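Side-chain contacts in serpin-12 (Manduca sexta, PDB 6CJ7), which probably inhibits serine proteases of larval hemolymph and so controls the prophenoloxidase activation system: residues Phe25-Met28 and Ala29-Gln32; Ala37-Pro40 and Phe41-Thr44; Thr58-Glu61 and Ile62-Leu66; Ile76-Lys79 and Val80-Ile84. All coordinates share one frame; numbering follows the deposited sequence.

Contact 1 (Phe25-Met28 and Ala29-Gln32); sequences FKQM and ATEQ
Gln27 and Thr30 meet in the C-terminal part of helix 19-31, in a local contact built round Gln27, Met28 and Ala29. Gln27 is held at both ends. Thr30 OG1, set between its own backbone N and carbonyl carbon (chi1 72°), reaches Gln27 O at 2.9 Å, in the carbonyl plane and on a lone pair. With CG anti to the backbone N (chi1 178°) and a bend at chi2, the Gln27 amide swings towards Glu31, where NE2 faces OE2 in a bond whose 2.5 Å length is too short to be trusted. Glu31 OE2 also meets Lys289. Met28 works mainly through its carbonyl, which takes a weak bond from Glu31 N at 3.4 Å while Gln32 CG rests on the same Met28 O, also at 3.4 Å. Ala29 N donates to Phe25 O at 3.0 Å and more weakly to Lys26 O; the Ala29 methyl lies over Lys26 O (CB to O 3.5 Å), a fit that suits a small residue on a buried face. Around the turn, Phe25 and Ala29 pack on Leu36 of strand 36-38 and on Leu249 of helix 245-251, whereas Gln27 and Met28 lean on Val286 of helix 284-289.

Contact 2 (Ala37-Pro40 and Phe41-Thr44); sequences AASP and FSIT
Ala38, the last residue of strand 36-38, touches the following helix with its methyl, CB lying 4.1 Å from Ile43 CD1; a small side chain fits this buried spot. Next comes Ser39, the N-cap of helix 40-51. Its hydroxyl stands opposite its own backbone N across the CA-CB bond (chi1 173°), which brings OG to 3.0 Å from Ser42 N, and the N-H points nearly straight at it (167°). The same OG lies at the edge of the Phe41 ring, near its plane, and is also hydrogen-bonded to Leu372 O. Ser39 O meanwhile accepts from Ile43 N at 3.1 Å. Replacing Ser39 by an alanine would probably leave Ser42 N without its cap and Leu372 O without this partner. Pro40, whose ring suits a first helical turn where no backbone N-H is needed, offers its O to two donors of Thr44: N at 3.0 Å and OG1 at 2.7 Å, reaching it from opposite faces of the carbonyl plane. The sequence and the Ser39 N bond to His320 of strand 317-326 are consistent with the serpin shutter region. Here strand 36-38 pairs with strand 370-377, helix 19-31 packs against Ala38, Pro40 and Ile43, and Phe41 reaches helix 70-85.

Contact 3 (Thr58-Glu61 and Ile62-Leu66); sequences TLDE and ITRAL
Asp60 and Arg64 form an i to i+4 salt bridge on helix 56-66, a regular amphipathic helix with one side against the protein and the other bearing charge. Arg64 NE donates to Asp60 OD1 at 2.9 Å along a nearly straight line (163°). The carboxylate oxygen is met on its syn side, though the nitrogen stands somewhat out of the carboxylate plane, and the acid lies in the guanidinium plane, at its edge. Because the two planes are turned 70° apart, this is an oblique meeting through NE rather than a flat, two-pronged pair. Arg64 runs extended from CG to NE, its CG passing 3.2 Å from Asp60 O, as the chain stands out from the helix and leans back toward the preceding turn. One residue back along the helix, Leu59 O takes both donors of Thr63: N and OG1, each at 2.9 Å, approach from opposite faces of the carbonyl plane. Thr63 OG1 is also bonded to Gln51 of helix 40-51. On the inward side Thr58 CG2 and Ile62 CD1 lie side by side at 4.0 Å, and both side chains rest on Ile295; Thr58 OG1 itself is bonded to Glu301 N. Glu61 OE1 has its partner in Ser294. The chemistry thus divides the helix: methyl groups pack inward, a threonine hydroxyl folds back on the backbone, and the opposite charges of Asp60 and Arg64 probably balance one another on the outer side.

Contact 4 (Ile76-Lys79 and Val80-Ile84); sequences IFKK and VNEEI
Val80 packs back on Ile76 one turn earlier in helix 70-85, CG2 to CG2 at 4.3 Å, while its backbone N donates to Ile76 O at 3.0 Å, in the carbonyl plane. Its compact branched side chain also comes obliquely to the Phe77 ring and touches Phe41 of helix 40-51, as suits a buried face. Asn81 follows, bonding through N to Phe77 O at 2.9 Å; its amide ND2 is hydrogen-bonded to Asn118 O, beyond the helix. Glu82 lies further round the helix, away from the Phe41 packing. Its OE2 receives Lys78 NZ at 2.8 Å on the syn side, 21° out of the carboxylate plane. The lysine starts off extended and bends only at its last torsion (chi4 -92°), which brings the ammonium back to the acid. A glutamine in place of Glu82 would probably leave the Lys78 ammonium without its charged mate and freer to turn. Glu83, bent at chi2, lies alongside Lys79 rather than across it; OE1 meets Lys79 NZ at 2.9 Å, on the anti side and well out of plane. Its other oxygen, OE2, forms a salt bridge with Lys86. Two consecutive lysines are thus matched, four residues on, by two consecutive glutamates in two different geometries, one syn and crossing, the other anti and alongside, and the Glu83 carboxylate, drawn on by Lys86 as well, is probably polarised further.

From the N terminus the four contacts come strictly in series, each within one continuous run of chain; none nests in or crosses another, and none closes a long loop. Contact 1 lies late in helix 19-31, and a short turn leads to strand 36-38 and contact 2, where Phe25 CD1 packs 3.9 Å from Ala38 CB. Contact 2 is the hub: buried near the centre of the chain, it also reaches contact 3 through Thr44 and Leu66, and contact 4 through Phe41 and Thr44 against Phe77 and Val80. Contacts 1 and 4, their centres 28 Å apart, lie on opposite sides of the chain's centre. Through these packings helix 40-51 touches helices 19-31, 56-66 and 70-85.

Contact 1 (Phe25-Met28 and Ala29-Gln32)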
ATOM      1  N   PHE A  25      -2.671   8.458  -0.774  1.00 20.33           N
ATOM      2  CA  PHE A  25      -2.919   8.108   0.624  1.00 19.36           C
ATOM      3  C   PHE A  25      -3.175   9.351   1.461  1.00 22.46           C
ATOM      4  O   PHE A  25      -4.104   9.385   2.274  1.00 21.85           O
ATOM      5  CB  PHE A  25      -1.732   7.322   1.186  1.00 17.69           C
ATOM      6  CG  PHE A  25      -1.878   6.969   2.653  1.00 19.16           C
ATOM      7  CD1 PHE A  25      -2.613   5.853   3.044  1.00 23.90           C
ATOM      8  CD2 PHE A  25      -1.290   7.758   3.627  1.00 20.10           C
ATOM      9  CE1 PHE A  25      -2.754   5.531   4.405  1.00 22.40           C
ATOM     10  CE2 PHE A  25      -1.437   7.448   4.995  1.00 22.83           C
ATOM     11  CZ  PHE A  25      -2.161   6.332   5.373  1.00 20.36           C
ATOM     12  N   LYS A  26      -2.357  10.392   1.274  1.00 21.30           N
ATOM     13  CA  LYS A  26      -2.539  11.609   2.058  1.00 22.45           C
ATOM     14  C   LYS A  26      -3.863  12.279   1.733  1.00 22.40           C
ATOM     15  O   LYS A  26      -4.526  12.815   2.632  1.00 26.05           O
ATOM     16  CB  LYS A  26      -1.373  12.570   1.825  1.00 22.05           C
ATOM     17  CG  LYS A  26      -0.056  12.085   2.450  1.00 23.29           C
ATOM     18  CD  LYS A  26       0.973  13.196   2.486  1.00 27.09           C
ATOM     19  CE  LYS A  26       2.269  12.729   3.142  1.00 26.30           C
ATOM     20  NZ  LYS A  26       3.150  13.906   3.413  1.00 31.26           N
ATOM     21  N   GLN A  27      -4.264  12.258   0.459  1.00 21.49           N
ATOM     22  CA  GLN A  27      -5.559  12.830   0.092  1.00 22.67           C
ATOM     23  C   GLN A  27      -6.696  12.089   0.782  1.00 25.87           C
ATOM     24  O   GLN A  27      -7.587  12.714   1.371  1.00 28.17           O
ATOM     25  CB  GLN A  27      -5.740  12.814  -1.429  1.00 24.15           C
ATOM     26  CG  GLN A  27      -7.102  13.351  -1.899  1.00 26.70           C
ATOM     27  CD  GLN A  27      -7.319  14.798  -1.511  1.00 34.38           C
ATOM     28  OE1 GLN A  27      -6.410  15.622  -1.608  1.00 36.42           O
ATOM     29  NE2 GLN A  27      -8.523  15.114  -1.056  1.00 32.94           N
ATOM     30  N   MET A  28      -6.647  10.762   0.743  1.00 23.75           N
ATOM     31  CA  MET A  28      -7.667   9.940   1.383  1.00 23.56           C
ATOM     32  C   MET A  28      -7.733  10.180   2.893  1.00 24.67           C
ATOM     33  O   MET A  28      -8.801  10.070   3.494  1.00 24.74           O
ATOM     34  CB  MET A  28      -7.416   8.459   1.098  1.00 22.24           C
ATOM     35  CG  MET A  28      -7.474   8.091  -0.376  1.00 31.62           C
ATOM     36  SD  MET A  28      -7.046   6.366  -0.681  1.00 39.18           S
ATOM     37  CE  MET A  28      -8.639   5.578  -0.456  1.00 42.28           C
ATOM     38  N   ALA A  29      -6.595  10.505   3.502  1.00 22.83           N
ATOM     39  CA  ALA A  29      -6.550  10.750   4.939  1.00 22.96           C
ATOM     40  C   ALA A  29      -7.241  12.052   5.335  1.00 26.48           C
ATOM     41  O   ALA A  29      -7.767  12.156   6.447  1.00 29.84           O
ATOM     42  CB  ALA A  29      -5.095  10.746   5.415  1.00 22.16           C
ATOM     43  N   THR A  30      -7.257  13.057   4.456  1.00 27.37           N
ATOM     44  CA  THR A  30      -7.919  14.309   4.797  1.00 30.03           C
ATOM     45  C   THR A  30      -9.434  14.217   4.706  1.00 34.06           C
ATOM     46  O   THR A  30     -10.122  15.113   5.211  1.00 38.46           O
ATOM     47  CB  THR A  30      -7.455  15.451   3.887  1.00 34.27           C
ATOM     48  OG1 THR A  30      -7.998  15.268   2.570  1.00 35.14           O
ATOM     49  CG2 THR A  30      -5.944  15.512   3.809  1.00 33.42           C
ATOM     50  N   GLU A  31      -9.970  13.167   4.081  1.00 33.07           N
ATOM     51  CA  GLU A  31     -11.395  13.093   3.780  1.00 35.14           C
ATOM     52  C   GLU A  31     -12.176  12.175   4.707  1.00 37.93           C
ATOM     53  O   GLU A  31     -13.411  12.161   4.644  1.00 41.20           O
ATOM     54  CB  GLU A  31     -11.606  12.615   2.345  1.00 41.93           C
ATOM     55  CG  GLU A  31     -11.062  13.551   1.300  1.00 50.51           C
ATOM     56  CD  GLU A  31     -11.015  12.903  -0.060  1.00 53.13           C
ATOM     57  OE1 GLU A  31     -11.579  11.797  -0.208  1.00 60.50           O
ATOM     58  OE2 GLU A  31     -10.412  13.491  -0.976  1.00 47.46           O
ATOM     59  N   GLN A  32     -11.501  11.401   5.550  1.00 31.97           N
ATOM     60  CA  GLN A  32     -12.191  10.522   6.475  1.00 36.60           C
ATOM     61  C   GLN A  32     -11.312  10.351   7.705  1.00 31.95           C
ATOM     62  O   GLN A  32     -10.093  10.525   7.648  1.00 31.98           O
ATOM     63  CB  GLN A  32     -12.498   9.167   5.825  1.00 38.74           C
ATOM     64  CG  GLN A  32     -11.262   8.473   5.273  1.00 45.72           C
ATOM     65  CD  GLN A  32     -11.584   7.214   4.488  1.00 55.63           C
ATOM     66  OE1 GLN A  32     -11.500   6.101   5.012  1.00 60.13           O
ATOM     67  NE2 GLN A  32     -11.942   7.383   3.219  1.00 52.29           N
TER

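Contact 2 (Ala37-Pro40 and Phe41-Thr44)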
ATOM      1  N   ALA A  37      -5.438   2.507   5.658  1.00 20.84           N
ATOM      2  CA  ALA A  37      -4.302   1.715   5.204  1.00 18.26           C
ATOM      3  C   ALA A  37      -4.339   1.627   3.689  1.00 18.84           C
ATOM      4  O   ALA A  37      -5.413   1.458   3.107  1.00 23.21           O
ATOM      5  CB  ALA A  37      -4.334   0.308   5.800  1.00 27.66           C
ATOM      6  N   ALA A  38      -3.170   1.739   3.060  1.00 16.79           N
ATOM      7  CA  ALA A  38      -3.075   1.590   1.616  1.00 17.24           C
ATOM      8  C   ALA A  38      -1.620   1.366   1.257  1.00 19.24           C
ATOM      9  O   ALA A  38      -0.714   1.660   2.044  1.00 20.09           O
ATOM     10  CB  ALA A  38      -3.609   2.812   0.863  1.00 20.64           C
ATOM     11  N   SER A  39      -1.402   0.852   0.056  1.00 15.58           N
ATOM     12  CA  SER A  39      -0.038   0.658  -0.437  1.00 15.60           C
ATOM     13  C   SER A  39       0.308   1.701  -1.487  1.00 16.66           C
ATOM     14  O   SER A  39      -0.233   1.639  -2.598  1.00 19.17           O
ATOM     15  CB  SER A  39       0.123  -0.736  -1.031  1.00 18.35           C
ATOM     16  OG  SER A  39       1.411  -0.844  -1.664  1.00 17.16           O
ATOM     17  N   PRO A  40       1.205   2.657  -1.213  1.00 20.09           N
ATOM     18  CA  PRO A  40       1.655   3.552  -2.294  1.00 19.29           C
ATOM     19  C   PRO A  40       2.243   2.797  -3.467  1.00 19.12           C
ATOM     20  O   PRO A  40       2.086   3.228  -4.620  1.00 20.20           O
ATOM     21  CB  PRO A  40       2.699   4.444  -1.607  1.00 21.61           C
ATOM     22  CG  PRO A  40       2.272   4.431  -0.148  1.00 21.80           C
ATOM     23  CD  PRO A  40       1.796   3.018   0.088  1.00 24.17           C
ATOM     24  N   PHE A  41       2.898   1.663  -3.200  1.00 17.46           N
ATOM     25  CA  PHE A  41       3.429   0.817  -4.266  1.00 18.68           C
ATOM     26  C   PHE A  41       2.314   0.321  -5.193  1.00 22.09           C
ATOM     27  O   PHE A  41       2.380   0.514  -6.418  1.00 18.87           O
ATOM     28  CB  PHE A  41       4.217  -0.338  -3.626  1.00 21.09           C
ATOM     29  CG  PHE A  41       4.686  -1.378  -4.587  1.00 21.81           C
ATOM     30  CD1 PHE A  41       5.664  -1.082  -5.525  1.00 24.03           C
ATOM     31  CD2 PHE A  41       4.162  -2.656  -4.552  1.00 29.51           C
ATOM     32  CE1 PHE A  41       6.104  -2.045  -6.421  1.00 25.92           C
ATOM     33  CE2 PHE A  41       4.600  -3.627  -5.440  1.00 36.93           C
ATOM     34  CZ  PHE A  41       5.574  -3.320  -6.372  1.00 27.99           C
ATOM     35  N   SER A  42       1.264  -0.285  -4.626  1.00 19.54           N
ATOM     36  CA  SER A  42       0.188  -0.835  -5.448  1.00 18.61           C
ATOM     37  C   SER A  42      -0.532   0.254  -6.225  1.00 20.63           C
ATOM     38  O   SER A  42      -0.930   0.045  -7.373  1.00 20.32           O
ATOM     39  CB  SER A  42      -0.840  -1.574  -4.586  1.00 19.87           C
ATOM     40  OG  SER A  42      -0.261  -2.576  -3.793  1.00 24.80           O
ATOM     41  N   ILE A  43      -0.749   1.408  -5.597  1.00 17.10           N
ATOM     42  CA  ILE A  43      -1.481   2.476  -6.276  1.00 18.92           C
ATOM     43  C   ILE A  43      -0.649   3.034  -7.424  1.00 21.77           C
ATOM     44  O   ILE A  43      -1.180   3.342  -8.499  1.00 20.15           O
ATOM     45  CB  ILE A  43      -1.885   3.567  -5.268  1.00 20.29           C
ATOM     46  CG1 ILE A  43      -2.862   2.996  -4.249  1.00 20.42           C
ATOM     47  CG2 ILE A  43      -2.473   4.773  -5.992  1.00 21.88           C
ATOM     48  CD1 ILE A  43      -3.125   3.907  -3.061  1.00 22.31           C
ATOM     49  N   THR A  44       0.666   3.162  -7.226  1.00 18.41           N
ATOM     50  CA  THR A  44       1.533   3.625  -8.306  1.00 20.57           C
ATOM     51  C   THR A  44       1.611   2.591  -9.427  1.00 22.27           C
ATOM     52  O   THR A  44       1.568   2.954 -10.612  1.00 20.45           O
ATOM     53  CB  THR A  44       2.930   3.950  -7.752  1.00 20.12           C
ATOM     54  OG1 THR A  44       2.816   4.894  -6.679  1.00 19.93           O
ATOM     55  CG2 THR A  44       3.810   4.566  -8.836  1.00 21.00           C
TER

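Contact 3 (Thr58-Glu61 and Ile62-Leu66)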
ATOM      1  N   THR A  58      -4.689  11.234 -22.118  1.00 21.34           N
ATOM      2  CA  THR A  58      -4.602  10.273 -21.019  1.00 18.63           C
ATOM      3  C   THR A  58      -3.155  10.019 -20.624  1.00 20.03           C
ATOM      4  O   THR A  58      -2.828   9.954 -19.431  1.00 22.11           O
ATOM      5  CB  THR A  58      -5.291   8.966 -21.417  1.00 18.42           C
ATOM      6  OG1 THR A  58      -6.646   9.263 -21.808  1.00 21.53           O
ATOM      7  CG2 THR A  58      -5.309   7.959 -20.261  1.00 21.43           C
ATOM      8  N   LEU A  59      -2.285   9.841 -21.612  1.00 20.79           N
ATOM      9  CA  LEU A  59      -0.865   9.670 -21.329  1.00 20.87           C
ATOM     10  C   LEU A  59      -0.297  10.896 -20.629  1.00 21.34           C
ATOM     11  O   LEU A  59       0.501  10.772 -19.691  1.00 22.21           O
ATOM     12  CB  LEU A  59      -0.121   9.394 -22.636  1.00 20.15           C
ATOM     13  CG  LEU A  59       1.411   9.271 -22.615  1.00 20.57           C
ATOM     14  CD1 LEU A  59       1.861   8.088 -21.726  1.00 21.01           C
ATOM     15  CD2 LEU A  59       1.926   9.122 -24.032  1.00 22.98           C
ATOM     16  N   ASP A  60      -0.706  12.089 -21.069  1.00 20.99           N
ATOM     17  CA  ASP A  60      -0.227  13.331 -20.470  1.00 19.92           C
ATOM     18  C   ASP A  60      -0.617  13.411 -18.996  1.00 22.77           C
ATOM     19  O   ASP A  60       0.222  13.707 -18.136  1.00 24.98           O
ATOM     20  CB  ASP A  60      -0.788  14.528 -21.252  1.00 21.69           C
ATOM     21  CG  ASP A  60      -0.462  15.866 -20.596  1.00 34.87           C
ATOM     22  OD1 ASP A  60       0.719  16.268 -20.600  1.00 35.47           O
ATOM     23  OD2 ASP A  60      -1.393  16.527 -20.086  1.00 45.56           O
ATOM     24  N   GLU A  61      -1.889  13.119 -18.687  1.00 22.29           N
ATOM     25  CA  GLU A  61      -2.357  13.131 -17.301  1.00 21.12           C
ATOM     26  C   GLU A  61      -1.571  12.157 -16.441  1.00 22.24           C
ATOM     27  O   GLU A  61      -1.171  12.490 -15.318  1.00 21.97           O
ATOM     28  CB  GLU A  61      -3.852  12.788 -17.237  1.00 23.06           C
ATOM     29  CG  GLU A  61      -4.771  13.945 -17.612  1.00 26.26           C
ATOM     30  CD  GLU A  61      -6.249  13.700 -17.281  1.00 39.28           C
ATOM     31  OE1 GLU A  61      -6.623  12.568 -16.904  1.00 26.54           O
ATOM     32  OE2 GLU A  61      -7.045  14.657 -17.406  1.00 40.34           O
ATOM     33  N   ILE A  62      -1.379  10.931 -16.932  1.00 18.68           N
ATOM     34  CA  ILE A  62      -0.697   9.925 -16.116  1.00 20.27           C
ATOM     35  C   ILE A  62       0.766  10.295 -15.923  1.00 21.10           C
ATOM     36  O   ILE A  62       1.315  10.160 -14.820  1.00 19.93           O
ATOM     37  CB  ILE A  62      -0.845   8.537 -16.753  1.00 20.30           C
ATOM     38  CG1 ILE A  62      -2.308   8.109 -16.739  1.00 19.86           C
ATOM     39  CG2 ILE A  62       0.023   7.505 -16.015  1.00 21.89           C
ATOM     40  CD1 ILE A  62      -2.564   6.853 -17.571  1.00 22.59           C
ATOM     41  N   THR A  63       1.424  10.758 -16.987  1.00 20.56           N
ATOM     42  CA  THR A  63       2.833  11.128 -16.879  1.00 19.67           C
ATOM     43  C   THR A  63       3.031  12.264 -15.880  1.00 25.59           C
ATOM     44  O   THR A  63       3.958  12.228 -15.055  1.00 22.33           O
ATOM     45  CB  THR A  63       3.356  11.496 -18.266  1.00 20.15           C
ATOM     46  OG1 THR A  63       3.265  10.336 -19.099  1.00 23.90           O
ATOM     47  CG2 THR A  63       4.796  11.950 -18.180  1.00 21.65           C
ATOM     48  N   ARG A  64       2.137  13.259 -15.903  1.00 24.04           N
ATOM     49  CA  ARG A  64       2.219  14.349 -14.940  1.00 22.45           C
ATOM     50  C   ARG A  64       2.012  13.843 -13.520  1.00 26.33           C
ATOM     51  O   ARG A  64       2.672  14.311 -12.586  1.00 27.84           O
ATOM     52  CB  ARG A  64       1.186  15.426 -15.274  1.00 23.05           C
ATOM     53  CG  ARG A  64       1.487  16.160 -16.568  1.00 23.74           C
ATOM     54  CD  ARG A  64       0.339  17.054 -16.961  1.00 26.88           C
ATOM     55  NE  ARG A  64       0.674  17.849 -18.132  1.00 33.30           N
ATOM     56  CZ  ARG A  64       1.125  19.090 -18.060  1.00 37.74           C
ATOM     57  NH1 ARG A  64       1.274  19.669 -16.869  1.00 44.49           N
ATOM     58  NH2 ARG A  64       1.406  19.750 -19.177  1.00 39.21           N
ATOM     59  N   ALA A  65       1.094  12.893 -13.336  1.00 21.33           N
ATOM     60  CA  ALA A  65       0.800  12.405 -11.989  1.00 21.44           C
ATOM     61  C   ALA A  65       1.944  11.566 -11.442  1.00 22.21           C
ATOM     62  O   ALA A  65       2.294  11.679 -10.263  1.00 24.21           O
ATOM     63  CB  ALA A  65      -0.502  11.601 -11.994  1.00 22.55           C
ATOM     64  N   LEU A  66       2.530  10.713 -12.279  1.00 22.00           N
ATOM     65  CA  LEU A  66       3.599   9.831 -11.817  1.00 22.07           C
ATOM     66  C   LEU A  66       4.938  10.538 -11.724  1.00 24.76           C
ATOM     67  O   LEU A  66       5.802  10.110 -10.946  1.00 25.18           O
ATOM     68  CB  LEU A  66       3.747   8.633 -12.751  1.00 21.76           C
ATOM     69  CG  LEU A  66       2.635   7.594 -12.809  1.00 22.48           C
ATOM     70  CD1 LEU A  66       2.889   6.656 -13.978  1.00 23.90           C
ATOM     71  CD2 LEU A  66       2.555   6.825 -11.495  1.00 27.88           C
TER

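Contact 4 (Ile76-Lys79 and Val80-Ile84)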
ATOM      1  N   ILE A  76      11.904   1.072 -13.553  1.00 22.59           N
ATOM      2  CA  ILE A  76      11.946   1.147 -12.097  1.00 24.91           C
ATOM      3  C   ILE A  76      11.184  -0.019 -11.488  1.00 26.55           C
ATOM      4  O   ILE A  76      11.686  -0.713 -10.597  1.00 23.94           O
ATOM      5  CB  ILE A  76      11.400   2.500 -11.611  1.00 26.93           C
ATOM      6  CG1 ILE A  76      12.463   3.584 -11.799  1.00 31.75           C
ATOM      7  CG2 ILE A  76      10.948   2.420 -10.144  1.00 27.01           C
ATOM      8  CD1 ILE A  76      11.906   4.986 -11.814  1.00 37.55           C
ATOM      9  N   PHE A  77       9.966  -0.272 -11.969  1.00 22.46           N
ATOM     10  CA  PHE A  77       9.188  -1.304 -11.302  1.00 22.02           C
ATOM     11  C   PHE A  77       9.629  -2.707 -11.681  1.00 23.03           C
ATOM     12  O   PHE A  77       9.452  -3.625 -10.871  1.00 23.61           O
ATOM     13  CB  PHE A  77       7.696  -1.069 -11.540  1.00 22.93           C
ATOM     14  CG  PHE A  77       7.186   0.105 -10.767  1.00 26.19           C
ATOM     15  CD1 PHE A  77       7.105   0.048  -9.384  1.00 31.71           C
ATOM     16  CD2 PHE A  77       6.885   1.294 -11.399  1.00 29.23           C
ATOM     17  CE1 PHE A  77       6.670   1.135  -8.655  1.00 38.44           C
ATOM     18  CE2 PHE A  77       6.461   2.388 -10.670  1.00 27.57           C
ATOM     19  CZ  PHE A  77       6.351   2.307  -9.303  1.00 32.95           C
ATOM     20  N   LYS A  78      10.271  -2.894 -12.839  1.00 21.87           N
ATOM     21  CA  LYS A  78      10.876  -4.194 -13.087  1.00 24.27           C
ATOM     22  C   LYS A  78      11.904  -4.509 -12.010  1.00 25.63           C
ATOM     23  O   LYS A  78      11.934  -5.626 -11.478  1.00 22.78           O
ATOM     24  CB  LYS A  78      11.512  -4.250 -14.481  1.00 25.80           C
ATOM     25  CG  LYS A  78      12.119  -5.616 -14.815  1.00 25.43           C
ATOM     26  CD  LYS A  78      12.602  -5.664 -16.264  1.00 33.04           C
ATOM     27  CE  LYS A  78      13.316  -6.964 -16.556  1.00 44.32           C
ATOM     28  NZ  LYS A  78      14.783  -6.833 -16.315  1.00 50.68           N
ATOM     29  N   LYS A  79      12.721  -3.519 -11.639  1.00 23.63           N
ATOM     30  CA  LYS A  79      13.765  -3.779 -10.651  1.00 25.44           C
ATOM     31  C   LYS A  79      13.176  -3.937  -9.257  1.00 24.35           C
ATOM     32  O   LYS A  79      13.629  -4.790  -8.488  1.00 24.63           O
ATOM     33  CB  LYS A  79      14.810  -2.673 -10.659  1.00 25.73           C
ATOM     34  CG  LYS A  79      16.084  -3.109  -9.960  1.00 37.94           C
ATOM     35  CD  LYS A  79      17.106  -1.999  -9.834  1.00 48.50           C
ATOM     36  CE  LYS A  79      18.214  -2.448  -8.907  1.00 55.81           C
ATOM     37  NZ  LYS A  79      17.616  -2.984  -7.647  1.00 54.38           N
ATOM     38  N   VAL A  80      12.167  -3.126  -8.906  1.00 21.24           N
ATOM     39  CA  VAL A  80      11.532  -3.280  -7.596  1.00 20.51           C
ATOM     40  C   VAL A  80      10.959  -4.679  -7.453  1.00 20.61           C
ATOM     41  O   VAL A  80      11.114  -5.342  -6.411  1.00 20.62           O
ATOM     42  CB  VAL A  80      10.447  -2.203  -7.400  1.00 23.10           C
ATOM     43  CG1 VAL A  80       9.618  -2.504  -6.137  1.00 22.76           C
ATOM     44  CG2 VAL A  80      11.081  -0.821  -7.333  1.00 22.07           C
ATOM     45  N   ASN A  81      10.295  -5.156  -8.501  1.00 20.65           N
ATOM     46  CA  ASN A  81       9.728  -6.494  -8.456  1.00 21.84           C
ATOM     47  C   ASN A  81      10.816  -7.563  -8.425  1.00 22.64           C
ATOM     48  O   ASN A  81      10.664  -8.578  -7.742  1.00 24.10           O
ATOM     49  CB  ASN A  81       8.786  -6.692  -9.636  1.00 23.14           C
ATOM     50  CG  ASN A  81       7.419  -6.088  -9.375  1.00 20.92           C
ATOM     51  OD1 ASN A  81       6.866  -6.262  -8.288  1.00 23.19           O
ATOM     52  ND2 ASN A  81       6.871  -5.366 -10.358  1.00 21.70           N
ATOM     53  N   GLU A  82      11.913  -7.357  -9.160  1.00 22.02           N
ATOM     54  CA  GLU A  82      13.030  -8.292  -9.097  1.00 23.31           C
ATOM     55  C   GLU A  82      13.599  -8.385  -7.690  1.00 26.12           C
ATOM     56  O   GLU A  82      13.922  -9.482  -7.214  1.00 27.34           O
ATOM     57  CB  GLU A  82      14.118  -7.873 -10.081  1.00 25.88           C
ATOM     58  CG  GLU A  82      13.855  -8.349 -11.496  1.00 33.80           C
ATOM     59  CD  GLU A  82      14.742  -7.666 -12.520  1.00 40.56           C
ATOM     60  OE1 GLU A  82      15.575  -6.822 -12.124  1.00 38.32           O
ATOM     61  OE2 GLU A  82      14.612  -7.986 -13.722  1.00 38.83           O
ATOM     62  N   GLU A  83      13.738  -7.249  -7.007  1.00 23.74           N
ATOM     63  CA  GLU A  83      14.295  -7.311  -5.661  1.00 24.92           C
ATOM     64  C   GLU A  83      13.350  -8.019  -4.701  1.00 25.79           C
ATOM     65  O   GLU A  83      13.812  -8.719  -3.788  1.00 27.16           O
ATOM     66  CB  GLU A  83      14.627  -5.914  -5.130  1.00 30.45           C
ATOM     67  CG  GLU A  83      15.779  -5.201  -5.829  1.00 31.55           C
ATOM     68  CD  GLU A  83      17.059  -6.032  -5.930  1.00 33.77           C
ATOM     69  OE1 GLU A  83      17.784  -5.831  -6.924  1.00 39.97           O
ATOM     70  OE2 GLU A  83      17.353  -6.862  -5.052  1.00 34.12           O
ATOM     71  N   ILE A  84      12.038  -7.854  -4.884  1.00 22.39           N
ATOM     72  CA  ILE A  84      11.083  -8.595  -4.062  1.00 24.45           C
ATOM     73  C   ILE A  84      11.206 -10.094  -4.315  1.00 24.07           C
ATOM     74  O   ILE A  84      11.297 -10.897  -3.379  1.00 24.15           O
ATOM     75  CB  ILE A  84       9.651  -8.098  -4.333  1.00 24.11           C
ATOM     76  CG1 ILE A  84       9.450  -6.709  -3.737  1.00 23.21           C
ATOM     77  CG2 ILE A  84       8.647  -9.082  -3.783  1.00 26.49           C
ATOM     78  CD1 ILE A  84       8.209  -5.989  -4.280  1.00 22.57           C
TER